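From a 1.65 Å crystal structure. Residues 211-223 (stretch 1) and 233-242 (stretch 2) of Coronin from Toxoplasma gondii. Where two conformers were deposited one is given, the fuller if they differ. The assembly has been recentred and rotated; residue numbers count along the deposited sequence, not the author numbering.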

# COMPACT_ATOMS: atom_id res chain seq x y z
N ALA A 211 11.31 19.75 -3.31
CA ALA A 211 12.14 18.85 -4.09
C ALA A 211 12.68 17.78 -3.15
O ALA A 211 13.46 18.10 -2.25
CB ALA A 211 13.27 19.61 -4.76
N CYS A 212 12.27 16.53 -3.33
CA CYS A 212 12.58 15.51 -2.33
C CYS A 212 13.85 14.72 -2.64
O CYS A 212 14.55 14.32 -1.71
CB CYS A 212 11.40 14.56 -2.14
SG CYS A 212 10.87 13.66 -3.62
N HIS A 213 14.15 14.50 -3.92
CA HIS A 213 15.40 13.85 -4.33
C HIS A 213 15.88 14.41 -5.66
O HIS A 213 15.07 14.84 -6.48
CB HIS A 213 15.20 12.33 -4.40
CG HIS A 213 14.78 11.73 -3.09
ND1 HIS A 213 15.69 11.40 -2.11
CD2 HIS A 213 13.56 11.43 -2.59
CE1 HIS A 213 15.04 10.91 -1.06
NE2 HIS A 213 13.75 10.92 -1.33
N ASP A 214 17.19 14.43 -5.87
CA ASP A 214 17.79 15.21 -6.96
C ASP A 214 18.11 14.38 -8.19
O ASP A 214 18.38 14.94 -9.26
CB ASP A 214 19.06 15.91 -6.47
CG ASP A 214 18.78 16.92 -5.38
OD1 ASP A 214 17.65 17.45 -5.32
OD2 ASP A 214 19.69 17.19 -4.57
N GLY A 215 18.09 13.06 -8.06
CA GLY A 215 18.30 12.17 -9.19
C GLY A 215 17.10 12.19 -10.13
O GLY A 215 16.11 12.86 -9.85
N SER A 216 17.19 11.46 -11.24
CA SER A 216 16.17 11.52 -12.28
C SER A 216 15.05 10.49 -12.11
O SER A 216 13.90 10.78 -12.42
CB SER A 216 16.82 11.34 -13.66
OG SER A 216 17.76 12.36 -13.91
N LYS A 217 15.40 9.30 -11.63
CA LYS A 217 14.43 8.22 -11.57
C LYS A 217 13.36 8.47 -10.50
O LYS A 217 13.40 9.46 -9.78
CB LYS A 217 15.14 6.89 -11.32
CG LYS A 217 15.94 6.40 -12.54
CD LYS A 217 16.34 4.94 -12.41
CE LYS A 217 17.85 4.78 -12.24
NZ LYS A 217 18.26 3.36 -12.34
N ALA A 218 12.40 7.55 -10.42
CA ALA A 218 11.14 7.81 -9.72
C ALA A 218 11.25 7.83 -8.19
O ALA A 218 11.81 6.90 -7.59
CB ALA A 218 10.10 6.78 -10.13
N CYS A 219 10.70 8.88 -7.60
CA CYS A 219 10.52 8.98 -6.15
C CYS A 219 9.19 8.37 -5.74
O CYS A 219 8.23 8.40 -6.50
CB CYS A 219 10.58 10.45 -5.70
SG CYS A 219 12.07 11.32 -6.20
N LYS A 220 9.15 7.79 -4.54
CA LYS A 220 7.93 7.17 -4.03
C LYS A 220 7.76 7.63 -2.60
O LYS A 220 8.74 7.87 -1.92
CB LYS A 220 8.01 5.64 -4.10
CG LYS A 220 8.24 5.07 -5.49
CD LYS A 220 6.97 5.04 -6.32
CE LYS A 220 7.23 4.53 -7.72
NZ LYS A 220 6.00 4.40 -8.55
N CYS A 221 6.52 7.74 -2.13
CA CYS A 221 6.29 8.16 -0.76
C CYS A 221 5.28 7.29 -0.04
O CYS A 221 4.55 6.52 -0.64
CB CYS A 221 5.83 9.62 -0.71
SG CYS A 221 4.09 9.89 -1.19
N THR A 222 5.29 7.42 1.28
CA THR A 222 4.21 6.94 2.12
C THR A 222 4.24 7.75 3.41
O THR A 222 5.25 8.38 3.73
CB THR A 222 4.33 5.44 2.41
OG1 THR A 222 3.09 4.95 2.93
CG2 THR A 222 5.45 5.16 3.38
N TRP A 223 3.14 7.74 4.16
CA TRP A 223 3.09 8.45 5.42
C TRP A 223 3.67 7.59 6.53
O TRP A 223 3.56 6.37 6.50
CB TRP A 223 1.65 8.84 5.75
CG TRP A 223 1.16 9.95 4.90
CD1 TRP A 223 0.68 9.85 3.64
CD2 TRP A 223 1.10 11.34 5.26
NE1 TRP A 223 0.32 11.09 3.17
CE2 TRP A 223 0.57 12.02 4.14
CE3 TRP A 223 1.44 12.07 6.40
CZ2 TRP A 223 0.37 13.40 4.14
CZ3 TRP A 223 1.24 13.44 6.39
CH2 TRP A 223 0.71 14.09 5.27
N HIS A 233 4.35 13.42 9.52
CA HIS A 233 5.60 13.00 8.89
C HIS A 233 5.36 12.09 7.69
O HIS A 233 4.47 11.24 7.70
CB HIS A 233 6.52 12.32 9.90
CG HIS A 233 7.20 13.27 10.83
ND1 HIS A 233 6.51 14.20 11.59
CD2 HIS A 233 8.51 13.47 11.11
CE1 HIS A 233 7.36 14.91 12.30
NE2 HIS A 233 8.58 14.49 12.03
N VAL A 234 6.18 12.30 6.66
CA VAL A 234 6.11 11.57 5.40
C VAL A 234 7.49 11.01 5.08
O VAL A 234 8.50 11.63 5.41
CB VAL A 234 5.65 12.48 4.23
CG1 VAL A 234 5.73 11.74 2.89
CG2 VAL A 234 4.24 12.96 4.48
N PHE A 235 7.51 9.84 4.45
CA PHE A 235 8.75 9.15 4.09
C PHE A 235 8.88 9.06 2.58
O PHE A 235 7.91 8.71 1.92
CB PHE A 235 8.76 7.74 4.68
CG PHE A 235 10.00 6.94 4.37
CD1 PHE A 235 11.16 7.13 5.11
CD2 PHE A 235 10.01 5.98 3.37
CE1 PHE A 235 12.30 6.39 4.85
CE2 PHE A 235 11.14 5.25 3.10
CZ PHE A 235 12.29 5.45 3.84
N THR A 236 10.05 9.37 2.02
CA THR A 236 10.27 9.21 0.59
C THR A 236 11.48 8.35 0.30
O THR A 236 12.43 8.31 1.08
CB THR A 236 10.46 10.56 -0.15
OG1 THR A 236 11.60 11.25 0.39
CG2 THR A 236 9.23 11.43 -0.05
N THR A 237 11.40 7.65 -0.84
CA THR A 237 12.56 7.02 -1.46
C THR A 237 12.80 7.71 -2.78
O THR A 237 11.87 8.26 -3.38
CB THR A 237 12.35 5.53 -1.74
OG1 THR A 237 11.32 5.38 -2.73
CG2 THR A 237 11.96 4.78 -0.48
N GLY A 238 14.03 7.66 -3.25
CA GLY A 238 14.35 8.27 -4.52
C GLY A 238 15.81 8.07 -4.84
O GLY A 238 16.46 7.16 -4.31
N PHE A 239 16.32 8.92 -5.71
CA PHE A 239 17.69 8.79 -6.19
C PHE A 239 18.45 10.08 -5.98
O PHE A 239 17.91 11.18 -6.15
CB PHE A 239 17.69 8.38 -7.66
CG PHE A 239 17.08 7.02 -7.90
CD1 PHE A 239 15.71 6.84 -7.86
CD2 PHE A 239 17.89 5.93 -8.17
CE1 PHE A 239 15.15 5.59 -8.08
CE2 PHE A 239 17.34 4.68 -8.39
CZ PHE A 239 15.97 4.51 -8.35
N GLY A 240 19.71 9.96 -5.58
CA GLY A 240 20.59 11.10 -5.43
C GLY A 240 21.13 11.56 -6.76
O GLY A 240 20.84 10.96 -7.80
N LYS A 241 21.93 12.63 -6.73
CA LYS A 241 22.50 13.21 -7.95
C LYS A 241 23.35 12.20 -8.71
O LYS A 241 23.51 12.30 -9.92
CB LYS A 241 23.33 14.45 -7.60
CG LYS A 241 23.15 15.61 -8.56
CD LYS A 241 23.03 16.94 -7.82
CE LYS A 241 24.35 17.35 -7.17
NZ LYS A 241 24.21 18.62 -6.40
N MET A 242 23.91 11.23 -7.98
CA MET A 242 24.73 10.19 -8.58
C MET A 242 23.93 8.92 -8.82
O MET A 242 24.49 7.84 -9.04
CB MET A 242 25.94 9.91 -7.69
CG MET A 242 26.85 11.12 -7.53
SD MET A 242 28.41 10.77 -6.70
CE MET A 242 27.83 10.23 -5.10
O HOH W 1 22.31 16.70 -4.23
O HOH W 2 14.64 10.34 -7.32
O HOH W 3 12.40 5.23 -5.27

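The two stretches pair as neighbouring antiparallel strands, 220-223 against 233-239, with axes 4.7 Å apart at closest approach. Ahead of its strand, the loop of stretch 1 (212-219) runs beside the later residues of stretch 2. Together they bury 898 Å².

H233 begins stretch 2 with its CA-to-CB bond pointing away from stretch 1. Its backbone still makes contact: H233 O lies 3.4 Å from W223 CE3.

V234 sits opposite W223 in a non-hydrogen-bonded pair. Its CG2 lies over the face of the indole, 3.4 Å from the centroid of the six-membered ring, a CH-pi contact. Its CG1 reaches C221 CB at 4.2 Å, so the valine bridges two side chains on the same sheet face.

F235 pairs with T222 through two backbone hydrogen bonds. F235 N gives to T222 O at 2.8 Å, and T222 N gives to F235 O at 3.0 Å. The end of the phenylalanine side chain leads away from stretch 1.

T236 faces C221, again without backbone hydrogen bonds between them. Its CA approaches K220 O at 3.2 Å in a CA-H...O contact. Its methyl CG2 lies 3.9 Å from C221 CB. Its hydroxyl OG1 hydrogen-bonds H213 NE2 at 2.8 Å, near the plane of the imidazole, where the nitrogen lone pair or N-H points.

T237 pairs with K220. T237 N donates to K220 O at 2.9 Å, and K220 N donates to T237 O at 3.0 Å. One water donates to both T237 OG1, at 2.8 Å, and A218 O, at 2.9 Å, linking the stretches.

G238 packs its CA over the H213 ring, 3.9 Å from the centroid. The lack of a side chain permits this. A CB here would lie 2.6 Å from H213 CG and clash.

F239 has the largest area covered by the other stretch. K217 CB sits over its ring face, 3.7 Å from the centroid, and A218 O meets the ring edge, 3.6 Å from F239 CE1. F239 O accepts a hydrogen bond from G215 N at 2.7 Å. A water donates to K217 O at 2.9 Å and accepts from F239 N at 2.7 Å.

G240 O lies 3.1 Å from G215 CA. A CB on G215 would clash with G240 O and F239 O.

K241 meets D214 at the exposed end, with K241 CD 4.3 Å from D214 CB. A water donates to D214 OD2 at 2.7 Å and accepts a weak bond from K241 NZ at 3.5 Å.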